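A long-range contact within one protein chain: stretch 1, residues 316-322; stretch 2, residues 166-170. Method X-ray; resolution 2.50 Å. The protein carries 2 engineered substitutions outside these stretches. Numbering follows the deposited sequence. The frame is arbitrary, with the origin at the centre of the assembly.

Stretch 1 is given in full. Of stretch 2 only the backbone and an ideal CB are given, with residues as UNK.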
# COMPACT_ATOMS: atom_id res chain seq x y z
N ALA B 316 8.58 1.72 8.20
CA ALA B 316 8.99 0.60 9.06
C ALA B 316 10.24 -0.05 8.53
O ALA B 316 10.46 -0.12 7.30
CB ALA B 316 7.86 -0.47 9.23
N THR B 317 11.07 -0.52 9.47
CA THR B 317 12.21 -1.34 9.21
C THR B 317 11.78 -2.81 9.19
O THR B 317 11.30 -3.34 10.19
CB THR B 317 13.23 -1.11 10.31
OG1 THR B 317 13.41 0.30 10.41
CG2 THR B 317 14.56 -1.78 10.01
N CYS B 318 11.95 -3.44 8.03
CA CYS B 318 11.72 -4.87 7.85
C CYS B 318 13.01 -5.67 7.88
O CYS B 318 13.92 -5.42 7.10
CB CYS B 318 11.02 -5.09 6.51
SG CYS B 318 9.63 -3.97 6.37
N ILE B 319 13.07 -6.66 8.77
CA ILE B 319 14.27 -7.43 9.04
C ILE B 319 13.99 -8.93 8.87
O ILE B 319 13.02 -9.44 9.41
CB ILE B 319 14.73 -7.14 10.48
CG1 ILE B 319 14.75 -5.63 10.76
CG2 ILE B 319 16.10 -7.82 10.78
CD1 ILE B 319 15.53 -5.26 12.00
N ASP B 320 14.82 -9.63 8.10
CA ASP B 320 14.67 -11.07 7.85
C ASP B 320 15.33 -11.81 9.01
O ASP B 320 16.48 -12.21 8.93
CB ASP B 320 15.37 -11.39 6.52
CG ASP B 320 14.92 -12.71 5.89
OD1 ASP B 320 14.25 -13.52 6.56
OD2 ASP B 320 15.23 -12.93 4.70
N TRP B 321 14.61 -11.98 10.11
CA TRP B 321 15.16 -12.63 11.29
C TRP B 321 15.53 -14.14 11.15
O TRP B 321 16.43 -14.61 11.87
CB TRP B 321 14.22 -12.40 12.50
CG TRP B 321 14.18 -10.96 12.98
CD1 TRP B 321 13.24 -10.00 12.66
CD2 TRP B 321 15.13 -10.31 13.83
NE1 TRP B 321 13.55 -8.81 13.28
CE2 TRP B 321 14.70 -8.97 14.00
CE3 TRP B 321 16.31 -10.74 14.48
CZ2 TRP B 321 15.42 -8.04 14.77
CZ3 TRP B 321 17.03 -9.80 15.29
CH2 TRP B 321 16.57 -8.47 15.42
N TYR B 322 14.84 -14.88 10.27
CA TYR B 322 14.97 -16.35 10.22
C TYR B 322 15.44 -16.87 8.86
O TYR B 322 15.62 -18.07 8.65
CB TYR B 322 13.61 -17.01 10.55
CG TYR B 322 13.01 -16.58 11.87
CD1 TYR B 322 11.83 -15.80 11.93
CD2 TYR B 322 13.63 -16.94 13.08
CE1 TYR B 322 11.28 -15.40 13.16
CE2 TYR B 322 13.09 -16.55 14.31
CZ TYR B 322 11.92 -15.80 14.36
OH TYR B 322 11.47 -15.46 15.61
N UNK B 166 19.09 5.34 12.07
CA UNK B 166 17.94 5.01 11.21
C UNK B 166 17.18 3.74 11.67
O UNK B 166 17.79 2.75 12.10
CB UNK B 166 18.42 4.82 9.77
N UNK B 167 15.85 3.80 11.61
CA UNK B 167 15.04 2.62 11.81
C UNK B 167 14.93 2.05 13.20
O UNK B 167 15.32 2.68 14.20
CB UNK B 167 15.58 1.52 10.90
N UNK B 168 14.33 0.86 13.27
CA UNK B 168 14.13 0.17 14.54
C UNK B 168 14.64 -1.28 14.40
O UNK B 168 14.88 -1.77 13.27
CB UNK B 168 12.66 0.20 14.95
N UNK B 169 14.82 -1.95 15.53
CA UNK B 169 15.09 -3.37 15.51
C UNK B 169 13.91 -4.17 16.03
O UNK B 169 13.92 -5.39 15.98
CB UNK B 169 16.34 -3.68 16.33
N UNK B 170 12.88 -3.49 16.51
CA UNK B 170 11.77 -4.15 17.23
C UNK B 170 10.46 -3.47 16.87
O UNK B 170 9.45 -3.68 17.52
CB UNK B 170 11.99 -4.11 18.74

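Stretch 1 turns alternate side chains, Thr317, Ile319 and Trp321, toward the neighbouring backbone, and that backbone runs in roughly the same direction, 25° apart end to end.

At position 166 the CA-to-CB bond points sideways, and an ideal CB finds no atom of stretch 1 within 5.5 Å. Contact alone sets few demands, so many side chains would fit; a polar one could reach back toward the hydroxyl of Thr317. The residue is Asn166. With chi1 in t, its end comes nearer than its CB, and OD1 accepts a hydrogen bond from a water at 2.8 Å. The same water lies 2.6 Å from Thr317 OG1, so the amide and the hydroxyl are joined through solvent rather than directly.

Position 167 is the most constrained. Here the CA of 167 and the CA of Thr317 are 5.5 Å apart, the closest pair of CA atoms across the two stretches. Phi is 72°, which by itself favours glycine, and an ideal CB would point toward stretch 1 and sit 2.5 Å from Thr317 OG1, a clash. Both arguments give the same answer, Gly167. Without a side chain, its CA can pack 3.2 Å from Thr317 OG1.

At position 168 the backbone does the first work: its N donates to Thr317 OG1 at 3.1 Å with an N-H...acceptor angle of 157°, a bond open to any residue with an amide hydrogen. CB points sideways, 4.6 Å from Thr317 OG1 when ideal, leaving room for a small or medium side chain; the backbone N of Thr317, 5.8 Å from the ideal CB of 168, is too far for a short side chain to meet directly, but a hydroxyl or another polar group could reach it through a water. Serine, threonine or asparagine would be reasonable; the residue is Thr168, chi1 in p. Its OG1 is 4.0 Å from Thr317 CB and 2.7 Å from a second water, which accepts from Thr317 N at 2.7 Å. Its carbonyl O also packs 3.8 Å from Ile319 CD1.

Position 169 meets Ile319 and Trp321 mainly through its backbone: CA lies 4.0 Å from Ile319 CD1, and O lies 3.3 Å from Trp321 CZ2, at the ring edge and near its plane. The ideal CB, sideways, is 4.7 Å from both Ile319 CD1 and Trp321 CZ2, so alanine, serine or a modest apolar residue could suit. It is Ser169, chi1 in p, whose OG is hydrogen-bonded elsewhere in the structure.

Position 170 points away, with nothing of stretch 1 near its ideal CB, so this contact hardly restricts it. Glu170 extends clear of stretch 1.

Stretch 2 (166-170) NGTSE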
# COMPACT_ATOMS: atom_id res chain seq x y z
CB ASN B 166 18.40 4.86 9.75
CG ASN B 166 17.23 4.76 8.76
OD1 ASN B 166 16.63 3.69 8.58
ND2 ASN B 166 16.92 5.86 8.09
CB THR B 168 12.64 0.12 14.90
OG1 THR B 168 12.01 -0.88 14.07
CG2 THR B 168 11.97 1.48 14.68
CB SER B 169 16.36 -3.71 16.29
OG SER B 169 16.28 -3.23 17.60
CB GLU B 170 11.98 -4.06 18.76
CG GLU B 170 13.16 -4.86 19.33
CD GLU B 170 13.32 -4.70 20.84
OE1 GLU B 170 12.31 -4.50 21.53
OE2 GLU B 170 14.47 -4.73 21.34
O HOH W 1 14.63 1.72 8.58
O HOH W 2 10.26 -0.91 12.02
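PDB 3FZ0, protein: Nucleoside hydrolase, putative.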